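Local coordinates for uncharacterized protein Y57A10A.28 (Caenorhabditis elegans, PDB 5EIK) that forms a homotrimeric potassium channel of intracellular membranes that binds the lipid PIP2 and may carry counter-ions during calcium release, at residues L76-L81 / I85-K90; I16-Y21 / V221-V226. All coordinates share one frame; numbering follows the deposited sequence.

Interaction 1 of 2, residues L76-L81 / I85-K90; sequences LSCFLL and IISPLK. With PT5 ([(2R)-1-octadecanoyloxy-3-[oxidanyl-[(1R,2R,3S,4R,5R,6S)-2,3,6-tris(oxidanyl)-4,5-diphosphonooxy-cyclohexyl]oxy-phospho ryl]oxy-propan-2-yl] (8Z)-icosa-5,8,11,14-tetraenoate), chain B.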
ATOM      1  N   LEU A  76       0.664  -9.826   3.909  1.00 27.75           N
ATOM      2  CA  LEU A  76       0.874  -9.702   2.476  1.00 30.77           C
ATOM      3  C   LEU A  76      -0.054 -10.660   1.732  1.00 33.69           C
ATOM      4  O   LEU A  76      -0.659 -10.307   0.714  1.00 36.17           O
ATOM      5  CB  LEU A  76       2.329 -10.006   2.126  1.00 30.13           C
ATOM      6  CG  LEU A  76       2.710  -9.753   0.663  1.00 34.34           C
ATOM      7  CD1 LEU A  76       2.203  -8.380   0.232  1.00 34.19           C
ATOM      8  CD2 LEU A  76       4.227  -9.842   0.513  1.00 29.78           C
ATOM      9  N   SER A  77      -0.168 -11.875   2.255  1.00 33.74           N
ATOM     10  CA  SER A  77      -1.025 -12.879   1.653  1.00 37.77           C
ATOM     11  C   SER A  77      -2.453 -12.358   1.554  1.00 37.11           C
ATOM     12  O   SER A  77      -3.049 -12.410   0.483  1.00 38.66           O
ATOM     13  CB  SER A  77      -0.991 -14.176   2.476  1.00 40.72           C
ATOM     14  OG  SER A  77      -1.865 -15.151   1.930  1.00 46.78           O
ATOM     15  N   CYS A  78      -3.002 -11.847   2.656  1.00 35.97           N
ATOM     16  CA  CYS A  78      -4.372 -11.324   2.635  1.00 37.65           C
ATOM     17  C   CYS A  78      -4.479 -10.184   1.629  1.00 37.02           C
ATOM     18  O   CYS A  78      -5.460 -10.076   0.887  1.00 34.72           O
ATOM     19  CB  CYS A  78      -4.793 -10.826   4.030  1.00 43.18           C
ATOM     20  SG  CYS A  78      -4.946 -12.127   5.293  1.00 40.01           S
ATOM     21  N   PHE A  79      -3.457  -9.335   1.603  1.00 35.40           N
ATOM     22  CA  PHE A  79      -3.438  -8.222   0.675  1.00 34.64           C
ATOM     23  C   PHE A  79      -3.569  -8.724  -0.770  1.00 39.60           C
ATOM     24  O   PHE A  79      -4.368  -8.203  -1.540  1.00 41.10           O
ATOM     25  CB  PHE A  79      -2.142  -7.430   0.838  1.00 35.40           C
ATOM     26  CG  PHE A  79      -1.964  -6.342  -0.183  1.00 34.64           C
ATOM     27  CD1 PHE A  79      -2.752  -5.197  -0.155  1.00 43.75           C
ATOM     28  CD2 PHE A  79      -1.018  -6.477  -1.191  1.00 35.82           C
ATOM     29  CE1 PHE A  79      -2.605  -4.201  -1.124  1.00 36.74           C
ATOM     30  CE2 PHE A  79      -0.865  -5.489  -2.164  1.00 41.94           C
ATOM     31  CZ  PHE A  79      -1.659  -4.351  -2.129  1.00 39.33           C
ATOM     32  N   LEU A  80      -2.801  -9.748  -1.129  1.00 34.81           N
ATOM     33  CA  LEU A  80      -2.845 -10.281  -2.486  1.00 34.27           C
ATOM     34  C   LEU A  80      -4.173 -10.936  -2.851  1.00 36.20           C
ATOM     35  O   LEU A  80      -4.644 -10.810  -3.983  1.00 37.74           O
ATOM     36  CB  LEU A  80      -1.720 -11.296  -2.695  1.00 33.17           C
ATOM     37  CG  LEU A  80      -0.293 -10.790  -2.482  1.00 44.22           C
ATOM     38  CD1 LEU A  80       0.661 -11.939  -2.723  1.00 42.83           C
ATOM     39  CD2 LEU A  80       0.008  -9.621  -3.421  1.00 34.34           C
ATOM     40  N   LEU A  81      -4.778 -11.629  -1.896  1.00 35.08           N
ATOM     41  CA  LEU A  81      -6.036 -12.323  -2.142  1.00 37.08           C
ATOM     42  C   LEU A  81      -7.288 -11.482  -1.932  1.00 31.71           C
ATOM     43  O   LEU A  81      -8.396 -11.948  -2.173  1.00 47.75           O
ATOM     44  CB  LEU A  81      -6.101 -13.579  -1.273  1.00 25.49           C
ATOM     45  CG  LEU A  81      -4.976 -14.569  -1.592  1.00 38.96           C
ATOM     46  CD1 LEU A  81      -4.970 -15.696  -0.570  1.00 32.70           C
ATOM     47  CD2 LEU A  81      -5.153 -15.108  -3.011  1.00 29.04           C
ATOM     48  N   ILE A  85      -7.218  -7.236   5.511  1.00 31.54           N
ATOM     49  CA  ILE A  85      -5.822  -7.174   5.947  1.00 38.08           C
ATOM     50  C   ILE A  85      -5.691  -7.499   7.427  1.00 37.50           C
ATOM     51  O   ILE A  85      -4.662  -7.973   7.892  1.00 39.59           O
ATOM     52  CB  ILE A  85      -5.231  -5.760   5.735  1.00 38.59           C
ATOM     53  CG1 ILE A  85      -5.306  -5.377   4.260  1.00 50.66           C
ATOM     54  CG2 ILE A  85      -3.777  -5.730   6.174  1.00 49.42           C
ATOM     55  CD1 ILE A  85      -4.491  -6.278   3.362  1.00 43.35           C
ATOM     56  N   ILE A  86      -6.763  -7.228   8.151  1.00 42.82           N
ATOM     57  CA  ILE A  86      -6.847  -7.424   9.576  1.00 36.60           C
ATOM     58  C   ILE A  86      -6.979  -8.891  10.009  1.00 43.33           C
ATOM     59  O   ILE A  86      -6.695  -9.229  11.160  1.00 41.78           O
ATOM     60  CB  ILE A  86      -8.039  -6.569  10.120  1.00 38.06           C
ATOM     61  CG1 ILE A  86      -7.584  -5.788  11.336  1.00 40.13           C
ATOM     62  CG2 ILE A  86      -9.264  -7.441  10.417  1.00 36.07           C
ATOM     63  CD1 ILE A  86      -6.406  -4.910  11.053  1.00 42.20           C
ATOM     64  N   SER A  87      -7.386  -9.753   9.081  1.00 42.83           N
ATOM     65  CA  SER A  87      -7.591 -11.183   9.357  1.00 50.64           C
ATOM     66  C   SER A  87      -6.639 -11.856  10.345  1.00 50.93           C
ATOM     67  O   SER A  87      -7.076 -12.448  11.329  1.00 51.57           O
ATOM     68  CB  SER A  87      -7.578 -11.987   8.050  1.00 46.91           C
ATOM     69  OG  SER A  87      -8.631 -11.589   7.194  1.00 50.65           O
ATOM     70  N   PRO A  88      -5.326 -11.787  10.090  1.00 49.35           N
ATOM     71  CA  PRO A  88      -4.341 -12.411  10.982  1.00 47.55           C
ATOM     72  C   PRO A  88      -4.529 -12.153  12.478  1.00 52.84           C
ATOM     73  O   PRO A  88      -4.248 -13.026  13.297  1.00 53.25           O
ATOM     74  CB  PRO A  88      -3.022 -11.854  10.467  1.00 51.03           C
ATOM     75  CG  PRO A  88      -3.280 -11.730   8.994  1.00 52.22           C
ATOM     76  CD  PRO A  88      -4.655 -11.108   8.964  1.00 43.64           C
ATOM     77  N   LEU A  89      -5.003 -10.958  12.827  1.00 55.86           N
ATOM     78  CA  LEU A  89      -5.210 -10.574  14.223  1.00 59.39           C
ATOM     79  C   LEU A  89      -6.327 -11.330  14.922  1.00 61.10           C
ATOM     80  O   LEU A  89      -6.609 -11.088  16.094  1.00 65.74           O
ATOM     81  CB  LEU A  89      -5.495  -9.078  14.319  1.00 62.58           C
ATOM     82  CG  LEU A  89      -4.415  -8.166  13.745  1.00 65.30           C
ATOM     83  CD1 LEU A  89      -4.839  -6.730  13.939  1.00 72.55           C
ATOM     84  CD2 LEU A  89      -3.085  -8.426  14.430  1.00 64.30           C
ATOM     85  N   LYS A  90      -6.959 -12.244  14.201  1.00 63.30           N
ATOM     86  CA  LYS A  90      -8.046 -13.033  14.752  1.00 66.07           C
ATOM     87  C   LYS A  90      -7.531 -14.368  15.286  1.00 69.24           C
ATOM     88  O   LYS A  90      -8.302 -15.214  15.744  1.00 73.45           O
ATOM     89  CB  LYS A  90      -9.105 -13.251  13.676  1.00 67.42           C
ATOM     90  CG  LYS A  90      -9.769 -11.952  13.218  1.00 68.72           C
ATOM     91  CD  LYS A  90     -10.217 -12.040  11.763  1.00 65.66           C
ATOM     92  CE  LYS A  90     -11.141 -13.229  11.530  1.00 71.62           C
ATOM     93  NZ  LYS A  90     -11.232 -13.592  10.090  1.00 70.89           N
TER
HETATM   94  O12 PT5 B 301      15.010  -9.553  -0.913  1.00 60.76           O
HETATM   95  P1  PT5 B 301      13.750  -8.915  -0.351  1.00 49.82           P
HETATM   96  O13 PT5 B 301      12.261  -9.660  -0.848  1.00 61.05           O
HETATM   97  O11 PT5 B 301      13.546  -7.334  -0.736  1.00 61.98           O
HETATM   98  O6  PT5 B 301      15.612  -8.735   3.078  1.00 65.39           O
HETATM   99  O1  PT5 B 301      13.643  -8.966   1.224  1.00 55.46           O
HETATM  100  C1  PT5 B 301      14.024 -10.128   1.969  1.00 48.49           C
HETATM  101  C6  PT5 B 301      14.484  -9.587   3.293  1.00 53.66           C
HETATM  102  C2  PT5 B 301      12.845 -11.148   2.194  1.00 57.08           C
HETATM  103  O2  PT5 B 301      11.720 -10.476   2.792  1.00 56.02           O
HETATM  104  C3  PT5 B 301      13.282 -12.280   3.172  1.00 56.43           C
HETATM  105  O3  PT5 B 301      12.150 -13.100   3.427  1.00 57.58           O
HETATM  106  C4  PT5 B 301      13.796 -11.744   4.485  1.00 54.05           C
HETATM  107  O4  PT5 B 301      14.373 -12.778   5.224  1.00 54.95           O
HETATM  108  P4  PT5 B 301      13.708 -13.265   6.631  1.00 55.27           P
HETATM  109  O41 PT5 B 301      13.512 -12.065   7.694  1.00 56.83           O
HETATM  110  O42 PT5 B 301      14.628 -14.404   7.317  1.00 55.86           O
HETATM  111  O43 PT5 B 301      12.345 -13.833   6.338  1.00 48.63           O
HETATM  112  C5  PT5 B 301      14.885 -10.670   4.300  1.00 59.27           C
HETATM  113  O5  PT5 B 301      15.101 -10.055   5.570  1.00 67.08           O
HETATM  114  P5  PT5 B 301      16.520 -10.405   6.304  1.00 79.61           P
HETATM  115  O52 PT5 B 301      17.289 -11.631   5.639  1.00 68.61           O
HETATM  116  O51 PT5 B 301      17.451  -9.004   6.322  1.00 79.55           O
HETATM  117  O53 PT5 B 301      15.969 -10.668   7.852  1.00 69.92           O
HETATM  118  C7  PT5 B 301      10.984  -9.011  -0.594  1.00 49.35           C
HETATM  119  C8  PT5 B 301      10.144  -9.167  -1.876  1.00 66.16           C
HETATM  120  C9  PT5 B 301      10.250  -7.970  -2.874  1.00 69.06           C
HETATM  121  O16 PT5 B 301       8.727  -9.346  -1.486  1.00 69.91           O
HETATM  122  C10 PT5 B 301       8.232 -10.615  -1.587  1.00 66.93           C
HETATM  123  O17 PT5 B 301       8.425 -11.490  -0.760  1.00 75.68           O
HETATM  124  O18 PT5 B 301       8.877  -7.517  -3.247  1.00 84.44           O
HETATM  125  C11 PT5 B 301       8.604  -6.798  -4.458  1.00 90.74           C
HETATM  126  O19 PT5 B 301       9.303  -6.829  -5.512  1.00 97.69           O
HETATM  127  C12 PT5 B 301       7.392 -10.853  -2.843  1.00 63.45           C
HETATM  128  C13 PT5 B 301       5.953 -11.401  -2.660  1.00 52.05           C
HETATM  129  C14 PT5 B 301       5.276 -11.636  -4.030  1.00 37.05           C
HETATM  130  C15 PT5 B 301       4.253 -10.543  -4.393  1.00 46.45           C
HETATM  131  C16 PT5 B 301       3.412 -10.884  -5.657  1.00 48.09           C
HETATM  132  C17 PT5 B 301       3.127  -9.648  -6.568  1.00 48.71           C
HETATM  133  C18 PT5 B 301       1.689  -9.594  -7.091  1.00 61.34           C
HETATM  134  C19 PT5 B 301       1.067  -8.548  -7.388  1.00 65.41           C
HETATM  135  C20 PT5 B 301       0.540  -7.266  -6.721  1.00 64.91           C
HETATM  136  C21 PT5 B 301       1.432  -6.006  -6.860  1.00 59.75           C
HETATM  137  C22 PT5 B 301       1.003  -4.862  -5.921  1.00 59.59           C
HETATM  138  C23 PT5 B 301       1.043  -3.479  -6.605  1.00 51.73           C
HETATM  139  C24 PT5 B 301      -0.258  -2.670  -6.410  1.00 58.99           C
HETATM  140  C31 PT5 B 301       7.331  -5.953  -4.355  1.00 88.23           C
HETATM  141  C32 PT5 B 301       6.040  -6.779  -4.626  1.00 85.30           C
HETATM  142  C33 PT5 B 301       4.730  -5.968  -4.398  1.00 84.39           C
HETATM  143  C34 PT5 B 301       4.114  -6.122  -2.983  1.00 79.87           C
HETATM  144  C35 PT5 B 301       2.822  -5.250  -2.589  1.00 75.19           C
HETATM  145  C36 PT5 B 301       2.897  -4.091  -1.843  1.00 74.58           C
HETATM  146  C37 PT5 B 301       1.916  -2.938  -2.148  1.00 79.63           C
HETATM  147  C38 PT5 B 301       1.467  -2.433  -0.871  1.00 81.73           C
HETATM  148  C39 PT5 B 301       1.818  -1.175  -0.213  1.00 93.10           C
HETATM  149  C40 PT5 B 301       3.184  -0.979   0.365  1.00 93.43           C
HETATM  150  C25 PT5 B 301      -0.109  -1.578  -5.323  1.00 63.05           C
HETATM  151  C26 PT5 B 301      -1.451  -0.929  -4.948  1.00 64.21           C
HETATM  152  C41 PT5 B 301       4.137  -0.025  -0.364  1.00 80.03           C
HETATM  153  C42 PT5 B 301       5.552  -0.034   0.226  1.00 72.64           C
HETATM  154  C43 PT5 B 301       6.487  -1.043  -0.452  1.00 66.85           C

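Interaction 2 of 2, residues I16-Y21 / V221-V226; sequences IDAGGY and VYLCVV. With DMU (decyl-beta-D-maltopyranoside), chain K.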
ATOM      1  N   ILE A  16      12.558 -40.624   4.341  1.00 54.65           N
ATOM      2  CA  ILE A  16      11.134 -40.436   4.094  1.00 56.71           C
ATOM      3  C   ILE A  16      10.392 -40.230   5.407  1.00 59.57           C
ATOM      4  O   ILE A  16       9.488 -39.395   5.494  1.00 62.46           O
ATOM      5  CB  ILE A  16      10.518 -41.641   3.348  1.00 53.15           C
ATOM      6  CG1 ILE A  16      10.982 -41.639   1.893  1.00 49.24           C
ATOM      7  CG2 ILE A  16       8.997 -41.571   3.388  1.00 46.42           C
ATOM      8  CD1 ILE A  16      10.512 -42.841   1.099  1.00 60.14           C
ATOM      9  N   ASP A  17      10.780 -40.979   6.433  1.00 59.14           N
ATOM     10  CA  ASP A  17      10.134 -40.854   7.733  1.00 63.45           C
ATOM     11  C   ASP A  17      10.475 -39.540   8.416  1.00 54.54           C
ATOM     12  O   ASP A  17       9.624 -38.934   9.064  1.00 55.98           O
ATOM     13  CB  ASP A  17      10.529 -42.015   8.642  1.00 69.37           C
ATOM     14  CG  ASP A  17       9.947 -43.330   8.180  1.00 83.03           C
ATOM     15  OD1 ASP A  17       8.729 -43.365   7.901  1.00 87.89           O
ATOM     16  OD2 ASP A  17      10.699 -44.325   8.102  1.00 86.00           O
ATOM     17  N   ALA A  18      11.721 -39.108   8.273  1.00 49.55           N
ATOM     18  CA  ALA A  18      12.160 -37.861   8.879  1.00 54.61           C
ATOM     19  C   ALA A  18      11.352 -36.728   8.267  1.00 54.25           C
ATOM     20  O   ALA A  18      10.917 -35.815   8.963  1.00 52.24           O
ATOM     21  CB  ALA A  18      13.649 -37.647   8.623  1.00 51.16           C
ATOM     22  N   GLY A  19      11.145 -36.813   6.958  1.00 51.41           N
ATOM     23  CA  GLY A  19      10.390 -35.804   6.248  1.00 50.88           C
ATOM     24  C   GLY A  19       8.955 -35.717   6.716  1.00 52.49           C
ATOM     25  O   GLY A  19       8.431 -34.620   6.919  1.00 55.54           O
ATOM     26  N   GLY A  20       8.308 -36.866   6.880  1.00 44.43           N
ATOM     27  CA  GLY A  20       6.931 -36.858   7.337  1.00 47.50           C
ATOM     28  C   GLY A  20       6.937 -36.346   8.761  1.00 54.95           C
ATOM     29  O   GLY A  20       6.006 -35.682   9.217  1.00 56.62           O
ATOM     30  N   TYR A  21       8.021 -36.657   9.458  1.00 51.10           N
ATOM     31  CA  TYR A  21       8.193 -36.254  10.839  1.00 52.79           C
ATOM     32  C   TYR A  21       8.167 -34.736  10.984  1.00 56.98           C
ATOM     33  O   TYR A  21       7.326 -34.177  11.694  1.00 51.00           O
ATOM     34  CB  TYR A  21       9.523 -36.798  11.361  1.00 64.25           C
ATOM     35  CG  TYR A  21       9.935 -36.176  12.663  1.00 76.44           C
ATOM     36  CD1 TYR A  21       9.166 -36.355  13.800  1.00 76.47           C
ATOM     37  CD2 TYR A  21      11.070 -35.366  12.749  1.00 82.13           C
ATOM     38  CE1 TYR A  21       9.505 -35.746  14.984  1.00 81.33           C
ATOM     39  CE2 TYR A  21      11.422 -34.747  13.945  1.00 81.16           C
ATOM     40  CZ  TYR A  21      10.631 -34.942  15.059  1.00 85.49           C
ATOM     41  OH  TYR A  21      10.961 -34.339  16.250  1.00 87.07           O
ATOM     42  N   VAL A 221      10.818 -34.663  -0.538  1.00 45.33           N
ATOM     43  CA  VAL A 221      11.032 -33.351  -1.132  1.00 45.89           C
ATOM     44  C   VAL A 221      10.940 -32.338  -0.001  1.00 44.47           C
ATOM     45  O   VAL A 221      11.751 -31.418   0.105  1.00 42.52           O
ATOM     46  CB  VAL A 221       9.949 -33.017  -2.196  1.00 50.87           C
ATOM     47  CG1 VAL A 221      10.020 -31.551  -2.568  1.00 45.13           C
ATOM     48  CG2 VAL A 221      10.159 -33.867  -3.442  1.00 47.79           C
ATOM     49  N   TYR A 222       9.949 -32.530   0.857  1.00 35.91           N
ATOM     50  CA  TYR A 222       9.764 -31.640   1.982  1.00 47.05           C
ATOM     51  C   TYR A 222      11.045 -31.567   2.804  1.00 51.36           C
ATOM     52  O   TYR A 222      11.494 -30.483   3.187  1.00 52.66           O
ATOM     53  CB  TYR A 222       8.633 -32.129   2.875  1.00 40.94           C
ATOM     54  CG  TYR A 222       8.112 -31.048   3.784  1.00 45.40           C
ATOM     55  CD1 TYR A 222       7.131 -30.159   3.343  1.00 48.76           C
ATOM     56  CD2 TYR A 222       8.625 -30.879   5.071  1.00 37.48           C
ATOM     57  CE1 TYR A 222       6.672 -29.125   4.160  1.00 48.84           C
ATOM     58  CE2 TYR A 222       8.172 -29.847   5.896  1.00 38.90           C
ATOM     59  CZ  TYR A 222       7.195 -28.976   5.433  1.00 45.50           C
ATOM     60  OH  TYR A 222       6.726 -27.962   6.225  1.00 48.99           O
ATOM     61  N   LEU A 223      11.631 -32.730   3.070  1.00 50.03           N
ATOM     62  CA  LEU A 223      12.855 -32.795   3.850  1.00 49.06           C
ATOM     63  C   LEU A 223      13.958 -31.995   3.179  1.00 51.99           C
ATOM     64  O   LEU A 223      14.703 -31.270   3.846  1.00 49.86           O
ATOM     65  CB  LEU A 223      13.310 -34.241   4.020  1.00 53.76           C
ATOM     66  CG  LEU A 223      14.436 -34.401   5.039  1.00 53.85           C
ATOM     67  CD1 LEU A 223      13.917 -34.015   6.421  1.00 54.21           C
ATOM     68  CD2 LEU A 223      14.932 -35.833   5.037  1.00 65.89           C
ATOM     69  N   CYS A 224      14.064 -32.127   1.859  1.00 44.31           N
ATOM     70  CA  CYS A 224      15.083 -31.399   1.115  1.00 53.29           C
ATOM     71  C   CYS A 224      14.872 -29.893   1.196  1.00 50.57           C
ATOM     72  O   CYS A 224      15.833 -29.145   1.382  1.00 48.21           O
ATOM     73  CB  CYS A 224      15.101 -31.830  -0.352  1.00 54.18           C
ATOM     74  SG  CYS A 224      15.743 -33.486  -0.588  1.00 84.08           S
ATOM     75  N   VAL A 225      13.623 -29.452   1.057  1.00 36.92           N
ATOM     76  CA  VAL A 225      13.332 -28.025   1.123  1.00 41.42           C
ATOM     77  C   VAL A 225      13.751 -27.475   2.476  1.00 43.63           C
ATOM     78  O   VAL A 225      14.487 -26.490   2.553  1.00 41.01           O
ATOM     79  CB  VAL A 225      11.842 -27.732   0.908  1.00 41.77           C
ATOM     80  CG1 VAL A 225      11.578 -26.243   1.073  1.00 34.78           C
ATOM     81  CG2 VAL A 225      11.433 -28.171  -0.481  1.00 39.97           C
ATOM     82  N   VAL A 226      13.288 -28.113   3.544  1.00 42.88           N
ATOM     83  CA  VAL A 226      13.654 -27.684   4.886  1.00 47.08           C
ATOM     84  C   VAL A 226      15.182 -27.711   5.021  1.00 47.54           C
ATOM     85  O   VAL A 226      15.796 -26.770   5.531  1.00 49.46           O
ATOM     86  CB  VAL A 226      13.041 -28.616   5.948  1.00 43.09           C
ATOM     87  CG1 VAL A 226      13.432 -28.160   7.336  1.00 44.90           C
ATOM     88  CG2 VAL A 226      11.535 -28.613   5.820  1.00 45.87           C
TER
HETATM   89  C1  DMU K 310       6.910 -30.212  18.738  1.00101.88           C
HETATM   90  C2  DMU K 310       6.029 -31.476  18.916  1.00102.88           C
HETATM   91  C3  DMU K 310       6.938 -32.800  19.026  1.00101.70           C
HETATM   92  C4  DMU K 310       8.087 -32.551  19.980  1.00104.23           C
HETATM   93  O5  DMU K 310       8.882 -31.447  19.525  1.00103.26           O
HETATM   94  C6  DMU K 310       8.120 -30.235  19.708  1.00103.47           C
HETATM   95  O7  DMU K 310       6.202 -34.066  19.648  1.00105.24           O
HETATM   96  O16 DMU K 310       8.958 -29.098  19.443  1.00100.54           O
HETATM   97  C18 DMU K 310       9.663 -28.790  20.654  1.00 97.75           C
HETATM   98  C19 DMU K 310      10.579 -27.590  20.395  1.00 96.85           C
HETATM   99  C22 DMU K 310      11.834 -27.696  21.251  1.00 93.08           C
HETATM  100  C25 DMU K 310      13.039 -27.347  20.385  1.00 92.44           C
HETATM  101  C28 DMU K 310      14.313 -27.551  21.207  1.00 92.28           C
HETATM  102  C31 DMU K 310      15.504 -26.919  20.488  1.00 92.02           C
HETATM  103  C34 DMU K 310      15.735 -25.504  21.034  1.00 89.78           C
HETATM  104  C37 DMU K 310      17.196 -25.089  20.813  1.00 87.26           C
HETATM  105  C40 DMU K 310      17.264 -23.584  20.525  1.00 77.40           C
HETATM  106  C43 DMU K 310      17.424 -22.819  21.846  1.00 73.17           C
HETATM  107  O49 DMU K 310       6.115 -29.060  19.026  1.00104.12           O
HETATM  108  O55 DMU K 310       5.136 -31.549  17.783  1.00 88.22           O
HETATM  109  C57 DMU K 310       8.959 -33.803  20.056  1.00101.81           C
HETATM  110  O61 DMU K 310       9.889 -33.679  21.136  1.00100.90           O
HETATM  111  C5  DMU K 310       4.344 -35.449  18.924  1.00114.26           C
HETATM  112  C7  DMU K 310       4.915 -36.839  19.247  1.00117.01           C
HETATM  113  C8  DMU K 310       5.678 -37.413  18.118  1.00115.50           C
HETATM  114  C9  DMU K 310       6.801 -36.437  17.701  1.00113.98           C
HETATM  115  O1  DMU K 310       6.264 -35.170  17.399  1.00110.24           O
HETATM  116  C10 DMU K 310       5.473 -34.533  18.473  1.00111.02           C
HETATM  117  O2  DMU K 310       6.253 -38.600  18.522  1.00116.21           O
HETATM  118  O3  DMU K 310       3.686 -34.880  20.005  1.00113.81           O
HETATM  119  O4  DMU K 310       3.832 -37.754  19.582  1.00118.13           O
HETATM  120  C11 DMU K 310       7.630 -36.969  16.532  1.00116.50           C
HETATM  121  O6  DMU K 310       8.739 -36.109  16.258  1.00123.17           O

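Interaction 1 of 2, residues L76-L81 / I85-K90
Phe79 has a different kind of neighbour at two parts of its ring: a methyl of Ile85 at the edge, and a lipid tail. In the TRIC channel fold the loop after helix 72-81 turns back on the last turns of that helix. Helix 72-81, which ends the discontinuous second transmembrane segment, gives way to a short connection, inferred to be lumenal, that closes with a 3-10 turn at 87-90. Ile85 and Phe79 lie side by side and point the same way. The isoleucine CG1 branch, anti to the carbonyl carbon (chi1 -59°), carries CD1 onto the backbone of the helix, 3.5 Å from Phe79 CA, and close to CB. Phe79 CG in turn stands anti to the backbone N (chi1 174°), which leads the ring on to the PIP2 lipid, where CE2 lies 3.7 Å from C35 of one acyl chain. The other acyl chain passes the same helix, with its C13 at 3.9 Å from Leu76 CD2, while Lys130 and Arg134 hydrogen-bond the lipid. The same two residues also meet between subunits: Ile85 packs on Phe79 of the second subunit, and Phe79 on Ile85 of the third. An alanine in place of Phe79 would keep CB against Ile85 CD1 but would probably leave the acyl chain without the ring it passes and the third subunit's Ile85 with less to pack on. Ser87 OG hydrogen-bonds Pro84 O, and the nearest atoms to Cys78 SG are carbons: Ser87 CB and Pro88 CD, each 3.8 Å away.

Interaction 2 of 2, residues I16-Y21 / V221-V226
Leu223 extends CG anti to the backbone N (chi1 -169°), and its neighbour Tyr222 does much the same (chi1 -162°); these two turns bring the branched end of the leucine and a phenol ring against Gly19. The contact is a glycine-mediated helix crossing, in which helix 11-24, probably on the lumenal side, meets helix 218-238, the seventh transmembrane helix, at 70°. The axes of the short segments approach to 8.2 Å, and the CA atoms of Gly19 and Leu223 lie 4.6 Å apart. A CB on Gly19 would sit tightly against Leu223 CB, so the close approach probably depends on the lack of a side chain here. Leu223 uses both methyls: CD1 reaches Gly19 CA at 4.0 Å, while CD2 lies 4.2 Å from Ala18 CB. Tyr222 sends CD2 to within 4.2 Å of Gly19 O, which approaches the ring obliquely, and the ring also packs on Val22 and Gln23 of helix 11-24 and on Thr135 and His136 of helix 120-148. No hydrogen bond or salt bridge spans the two segments. Carbon surfaces do nearly all the touching, so that between these segments the fit is one of shape, without directional bonds.

Interaction 1 is the more buried of the two and is a local one, with only three residues between its segments, and its surroundings include acyl chains and both neighbouring subunits. Interaction 2 is partly buried, lies within one subunit, and joins helices about 200 residues apart, so that 76-90 falls inside the loop it closes. They share no helix, and their nearest atoms are about 16 Å apart. Both are apolar and lack hydrogen bonds between segments, yet they differ in means: interaction 1 sets an isoleucine methyl on a phenylalanine and a cysteine sulfur against a proline, beside lipid, interaction 2 relies on a bare glycine backbone that lets a leucine in close.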